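PDB 3ESL: checkpoint serine/threonine-protein kinase BUB1 from Saccharomyces cerevisiae, which signals in the mitotic spindle assembly checkpoint, delaying anaphase until chromosomes are bioriented, and phosphorylates BUB3 and itself, its conserved N-terminal TPR-like domain being the part described here. Local coordinates for residues L56-Q68 and F79-L91. Numbering follows the deposited sequence. Where two conformers were deposited one is given.
Sequences LRSTMERCLIYIQ and FLKIWIWYINLFL
With CG anti to the backbone N (chi1 -172°), Tyr-86 stands out from helix 77-90 and wedges among Arg-57, Met-60, Glu-61 and Leu-64, while the extended Arg-57 chain runs across to its hydroxyl. Tyrosine suits this place because its ring packs and its OH bonds: Arg-57 grips OH side-on, NE and NH2 each 2.9 Å away and both bonds bent, and OH donates to Glu-61 OE2 at 2.6 Å, reaching the anti side of the carboxylate. A salt bridge, through a weak hydrogen bond from Arg-57 NE to Glu-61 OE2, closes the triangle. Arginine also serves through its methylenes, CB lying over one face of the Phe-90 ring, 3.9 Å from the centroid. A leucine at Arg-57 would probably leave Tyr-86 OH without its two donors and Glu-61 without its cationic mate. The unbranched Met-60 chain bends at chi3 (73°), bringing CE 3.8 Å from Tyr-86 CB, with SD at the Phe-90 edge in a Met-aromatic contact. Farther along, Leu-64 CD2 sits squarely over the five-membered ring of Trp-83, 3.5 Å from its centroid, and branched Ile-67 lays CG2 on a face of Phe-79, a CH-pi contact. The axes of 56-67 and 79-90 run roughly antiparallel, at 139°; this knobs-into-holes packing, with Met-60, Leu-64 and Tyr-86 as knobs, is characteristic of the TPR-like, all-helical fold of the BUB1 N-terminal domain.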
loop_
_atom_site.group_PDB
_atom_site.type_symbol
_atom_site.label_atom_id
_atom_site.label_comp_id
_atom_site.label_asym_id
_atom_site.label_seq_id
_atom_site.Cartn_x
_atom_site.Cartn_y
_atom_site.Cartn_z
ATOM N N LEU A 56 10.484 11.631 3.011
ATOM C CA LEU A 56 9.714 10.409 3.264
ATOM C C LEU A 56 9.021 9.962 1.973
ATOM O O LEU A 56 9.093 8.782 1.599
ATOM C CB LEU A 56 8.703 10.590 4.402
ATOM C CG LEU A 56 7.862 9.349 4.735
ATOM C CD1 LEU A 56 8.737 8.152 5.133
ATOM C CD2 LEU A 56 6.815 9.647 5.812
ATOM N N ARG A 57 8.356 10.895 1.290
ATOM C CA ARG A 57 7.598 10.543 0.084
ATOM C C ARG A 57 8.524 9.953 -0.971
ATOM O O ARG A 57 8.229 8.893 -1.526
ATOM C CB ARG A 57 6.808 11.746 -0.473
ATOM C CG ARG A 57 5.978 11.376 -1.716
ATOM C CD ARG A 57 4.869 12.368 -2.074
ATOM N NE ARG A 57 3.977 11.751 -3.069
ATOM C CZ ARG A 57 2.766 12.187 -3.422
ATOM N NH1 ARG A 57 2.242 13.278 -2.862
ATOM N NH2 ARG A 57 2.068 11.519 -4.345
ATOM N N SER A 58 9.642 10.631 -1.231
ATOM C CA SER A 58 10.634 10.178 -2.219
ATOM C C SER A 58 11.248 8.817 -1.895
ATOM O O SER A 58 11.455 7.991 -2.788
ATOM C CB SER A 58 11.740 11.229 -2.379
ATOM O OG SER A 58 12.887 10.672 -3.002
ATOM N N THR A 59 11.540 8.589 -0.619
ATOM C CA THR A 59 12.146 7.344 -0.179
ATOM C C THR A 59 11.146 6.201 -0.339
ATOM O O THR A 59 11.527 5.108 -0.769
ATOM C CB THR A 59 12.665 7.453 1.264
ATOM O OG1 THR A 59 13.626 8.520 1.312
ATOM C CG2 THR A 59 13.368 6.172 1.676
ATOM N N MET A 60 9.889 6.463 -0.006
ATOM C CA MET A 60 8.865 5.416 -0.089
ATOM C C MET A 60 8.667 5.048 -1.565
ATOM O O MET A 60 8.548 3.875 -1.912
ATOM C CB MET A 60 7.558 5.875 0.549
ATOM C CG MET A 60 7.645 5.973 2.061
ATOM S SD MET A 60 6.079 6.473 2.782
ATOM C CE MET A 60 5.157 4.971 2.572
ATOM N N GLU A 61 8.663 6.060 -2.432
ATOM C CA GLU A 61 8.514 5.819 -3.868
ATOM C C GLU A 61 9.697 5.009 -4.404
ATOM O O GLU A 61 9.503 4.053 -5.174
ATOM C CB GLU A 61 8.357 7.140 -4.625
ATOM C CG GLU A 61 7.057 7.825 -4.320
ATOM C CD GLU A 61 6.857 9.091 -5.131
ATOM O OE1 GLU A 61 7.752 9.424 -5.941
ATOM O OE2 GLU A 61 5.799 9.726 -4.949
ATOM N N ARG A 62 10.909 5.384 -4.001
ATOM C CA ARG A 62 12.112 4.630 -4.375
ATOM C C ARG A 62 12.005 3.172 -3.941
ATOM O O ARG A 62 12.310 2.257 -4.718
ATOM C CB ARG A 62 13.369 5.266 -3.771
ATOM C CG ARG A 62 13.865 6.483 -4.525
ATOM C CD ARG A 62 15.001 7.157 -3.760
ATOM N NE ARG A 62 16.291 6.517 -4.002
ATOM C CZ ARG A 62 17.439 6.944 -3.477
ATOM N NH1 ARG A 62 17.443 7.995 -2.680
ATOM N NH2 ARG A 62 18.579 6.321 -3.748
ATOM N N CYS A 63 11.558 2.965 -2.703
ATOM C CA CYS A 63 11.391 1.611 -2.162
ATOM C C CYS A 63 10.423 0.800 -3.030
ATOM O O CYS A 63 10.736 -0.314 -3.469
ATOM C CB CYS A 63 10.860 1.697 -0.735
ATOM S SG CYS A 63 10.475 0.077 -0.047
ATOM N N LEU A 64 9.245 1.367 -3.280
ATOM C CA LEU A 64 8.213 0.641 -4.038
ATOM C C LEU A 64 8.718 0.265 -5.432
ATOM O O LEU A 64 8.559 -0.878 -5.884
ATOM C CB LEU A 64 6.933 1.459 -4.118
ATOM C CG LEU A 64 6.267 1.715 -2.758
ATOM C CD1 LEU A 64 4.982 2.554 -2.920
ATOM C CD2 LEU A 64 5.983 0.393 -2.015
ATOM N N ILE A 65 9.381 1.220 -6.075
ATOM C CA ILE A 65 9.911 1.032 -7.435
ATOM C C ILE A 65 11.037 0.004 -7.464
ATOM O O ILE A 65 11.071 -0.863 -8.340
ATOM C CB ILE A 65 10.360 2.392 -8.043
ATOM C CG1 ILE A 65 9.135 3.275 -8.313
ATOM C CG2 ILE A 65 11.213 2.192 -9.323
ATOM C CD1 ILE A 65 8.138 2.689 -9.306
ATOM N N TYR A 66 11.942 0.078 -6.491
ATOM C CA TYR A 66 13.076 -0.841 -6.453
ATOM C C TYR A 66 12.653 -2.291 -6.189
ATOM O O TYR A 66 13.158 -3.225 -6.818
ATOM C CB TYR A 66 14.079 -0.399 -5.400
ATOM C CG TYR A 66 15.405 -1.118 -5.478
ATOM C CD1 TYR A 66 16.415 -0.652 -6.320
ATOM C CD2 TYR A 66 15.654 -2.251 -4.710
ATOM C CE1 TYR A 66 17.636 -1.301 -6.388
ATOM C CE2 TYR A 66 16.869 -2.912 -4.778
ATOM C CZ TYR A 66 17.856 -2.429 -5.615
ATOM O OH TYR A 66 19.073 -3.080 -5.677
ATOM N N ILE A 67 11.717 -2.465 -5.264
ATOM C CA ILE A 67 11.358 -3.789 -4.785
ATOM C C ILE A 67 10.248 -4.450 -5.643
ATOM O O ILE A 67 10.154 -5.684 -5.687
ATOM C CB ILE A 67 10.966 -3.730 -3.274
ATOM C CG1 ILE A 67 12.113 -3.149 -2.415
ATOM C CG2 ILE A 67 10.464 -5.103 -2.769
ATOM C CD1 ILE A 67 13.343 -4.071 -2.214
ATOM N N GLN A 68 9.456 -3.645 -6.358
ATOM C CA GLN A 68 8.220 -4.135 -7.019
ATOM C C GLN A 68 8.380 -5.298 -8.009
ATOM O O GLN A 68 7.477 -6.131 -8.131
ATOM C CB GLN A 68 7.447 -3.007 -7.710
ATOM C CG GLN A 68 8.185 -2.371 -8.908
ATOM C CD GLN A 68 7.334 -1.397 -9.710
ATOM O OE1 GLN A 68 7.840 -0.701 -10.603
ATOM N NE2 GLN A 68 6.046 -1.338 -9.400
ATOM N N PHE A 79 6.467 -5.353 2.863
ATOM C CA PHE A 79 6.341 -4.636 1.598
ATOM C C PHE A 79 4.904 -4.131 1.403
ATOM O O PHE A 79 4.673 -2.966 1.056
ATOM C CB PHE A 79 6.742 -5.554 0.449
ATOM C CG PHE A 79 6.892 -4.854 -0.875
ATOM C CD1 PHE A 79 7.536 -3.613 -0.976
ATOM C CD2 PHE A 79 6.447 -5.478 -2.040
ATOM C CE1 PHE A 79 7.684 -2.982 -2.245
ATOM C CE2 PHE A 79 6.586 -4.855 -3.291
ATOM C CZ PHE A 79 7.215 -3.616 -3.389
ATOM N N LEU A 80 3.938 -5.015 1.633
ATOM C CA LEU A 80 2.527 -4.614 1.558
ATOM C C LEU A 80 2.256 -3.377 2.412
ATOM O O LEU A 80 1.573 -2.454 1.976
ATOM C CB LEU A 80 1.610 -5.769 1.962
ATOM C CG LEU A 80 0.123 -5.388 1.949
ATOM C CD1 LEU A 80 -0.300 -4.852 0.575
ATOM C CD2 LEU A 80 -0.751 -6.579 2.382
ATOM N N LYS A 81 2.794 -3.349 3.628
ATOM C CA LYS A 81 2.518 -2.239 4.527
ATOM C C LYS A 81 3.040 -0.915 3.980
ATOM O O LYS A 81 2.422 0.116 4.195
ATOM C CB LYS A 81 3.035 -2.525 5.934
ATOM C CG LYS A 81 2.191 -3.564 6.681
ATOM C CD LYS A 81 2.736 -3.759 8.100
ATOM C CE LYS A 81 2.302 -5.091 8.686
ATOM N NZ LYS A 81 0.866 -5.102 9.096
ATOM N N ILE A 82 4.161 -0.952 3.261
ATOM C CA ILE A 82 4.700 0.267 2.650
ATOM C C ILE A 82 3.719 0.818 1.616
ATOM O O ILE A 82 3.452 2.019 1.610
ATOM C CB ILE A 82 6.109 0.058 2.049
ATOM C CG1 ILE A 82 7.049 -0.495 3.122
ATOM C CG2 ILE A 82 6.668 1.386 1.491
ATOM C CD1 ILE A 82 8.333 -1.068 2.576
ATOM N N TRP A 83 3.157 -0.061 0.775
ATOM C CA TRP A 83 2.134 0.357 -0.188
ATOM C C TRP A 83 0.960 1.014 0.530
ATOM O O TRP A 83 0.526 2.088 0.135
ATOM C CB TRP A 83 1.598 -0.809 -1.013
ATOM C CG TRP A 83 2.571 -1.311 -2.033
ATOM C CD1 TRP A 83 3.466 -2.311 -1.872
ATOM C CD2 TRP A 83 2.737 -0.828 -3.374
ATOM N NE1 TRP A 83 4.191 -2.496 -3.025
ATOM C CE2 TRP A 83 3.761 -1.603 -3.968
ATOM C CE3 TRP A 83 2.115 0.180 -4.130
ATOM C CZ2 TRP A 83 4.190 -1.398 -5.284
ATOM C CZ3 TRP A 83 2.539 0.385 -5.456
ATOM C CH2 TRP A 83 3.569 -0.403 -6.010
ATOM N N ILE A 84 0.461 0.378 1.583
ATOM C CA ILE A 84 -0.719 0.908 2.281
ATOM C C ILE A 84 -0.403 2.210 3.039
ATOM O O ILE A 84 -1.234 3.122 3.069
ATOM C CB ILE A 84 -1.411 -0.174 3.153
ATOM C CG1 ILE A 84 -1.861 -1.333 2.261
ATOM C CG2 ILE A 84 -2.612 0.410 3.923
ATOM C CD1 ILE A 84 -2.248 -2.583 3.005
ATOM N N TRP A 85 0.801 2.314 3.605
ATOM C CA TRP A 85 1.234 3.571 4.230
ATOM C C TRP A 85 1.310 4.676 3.191
ATOM O O TRP A 85 0.882 5.798 3.439
ATOM C CB TRP A 85 2.566 3.413 4.955
ATOM C CG TRP A 85 2.375 2.974 6.394
ATOM C CD1 TRP A 85 2.616 1.738 6.914
ATOM C CD2 TRP A 85 1.887 3.780 7.482
ATOM N NE1 TRP A 85 2.315 1.718 8.261
ATOM C CE2 TRP A 85 1.866 2.959 8.634
ATOM C CE3 TRP A 85 1.473 5.118 7.594
ATOM C CZ2 TRP A 85 1.444 3.432 9.888
ATOM C CZ3 TRP A 85 1.055 5.589 8.844
ATOM C CH2 TRP A 85 1.049 4.747 9.970
ATOM N N TYR A 86 1.823 4.335 2.012
ATOM C CA TYR A 86 1.919 5.320 0.938
ATOM C C TYR A 86 0.549 5.863 0.547
ATOM O O TYR A 86 0.350 7.075 0.460
ATOM C CB TYR A 86 2.650 4.784 -0.300
ATOM C CG TYR A 86 2.905 5.891 -1.301
ATOM C CD1 TYR A 86 4.074 6.652 -1.236
ATOM C CD2 TYR A 86 1.953 6.230 -2.256
ATOM C CE1 TYR A 86 4.300 7.699 -2.112
ATOM C CE2 TYR A 86 2.174 7.286 -3.140
ATOM C CZ TYR A 86 3.346 7.992 -3.075
ATOM O OH TYR A 86 3.550 9.018 -3.949
ATOM N N ILE A 87 -0.384 4.957 0.294
ATOM C CA ILE A 87 -1.737 5.341 -0.085
ATOM C C ILE A 87 -2.355 6.233 0.996
ATOM O O ILE A 87 -2.918 7.279 0.686
ATOM C CB ILE A 87 -2.600 4.089 -0.350
ATOM C CG1 ILE A 87 -2.077 3.321 -1.581
ATOM C CG2 ILE A 87 -4.088 4.450 -0.535
ATOM C CD1 ILE A 87 -2.551 1.861 -1.620
ATOM N N ASN A 88 -2.216 5.824 2.255
ATOM C CA ASN A 88 -2.843 6.551 3.375
ATOM C C ASN A 88 -2.232 7.933 3.630
ATOM O O ASN A 88 -2.948 8.888 3.946
ATOM C CB ASN A 88 -2.770 5.724 4.664
ATOM C CG ASN A 88 -3.628 4.462 4.625
ATOM O OD1 ASN A 88 -4.558 4.337 3.835
ATOM N ND2 ASN A 88 -3.312 3.520 5.510
ATOM N N LEU A 89 -0.911 8.034 3.518
ATOM C CA LEU A 89 -0.204 9.285 3.783
ATOM C C LEU A 89 -0.315 10.285 2.638
ATOM O O LEU A 89 -0.456 11.493 2.872
ATOM C CB LEU A 89 1.268 9.016 4.063
ATOM C CG LEU A 89 1.606 8.304 5.370
ATOM C CD1 LEU A 89 3.084 7.986 5.353
ATOM C CD2 LEU A 89 1.243 9.174 6.583
ATOM N N PHE A 90 -0.257 9.784 1.405
ATOM C CA PHE A 90 -0.047 10.655 0.249
ATOM C C PHE A 90 -1.182 10.707 -0.774
ATOM O O PHE A 90 -1.280 11.674 -1.539
ATOM C CB PHE A 90 1.296 10.336 -0.417
ATOM C CG PHE A 90 2.474 10.529 0.494
ATOM C CD1 PHE A 90 2.814 11.801 0.954
ATOM C CD2 PHE A 90 3.228 9.446 0.914
ATOM C CE1 PHE A 90 3.894 11.991 1.815
ATOM C CE2 PHE A 90 4.314 9.626 1.771
ATOM C CZ PHE A 90 4.649 10.899 2.218
ATOM N N LEU A 91 -2.057 9.706 -0.768
ATOM C CA LEU A 91 -3.140 9.641 -1.750
ATOM C C LEU A 91 -4.544 9.737 -1.144
ATOM O O LEU A 91 -5.538 9.496 -1.837
ATOM C CB LEU A 91 -3.003 8.361 -2.592
ATOM C CG LEU A 91 -1.674 8.143 -3.321
ATOM C CD1 LEU A 91 -1.682 6.825 -4.109
ATOM C CD2 LEU A 91 -1.355 9.329 -4.223
#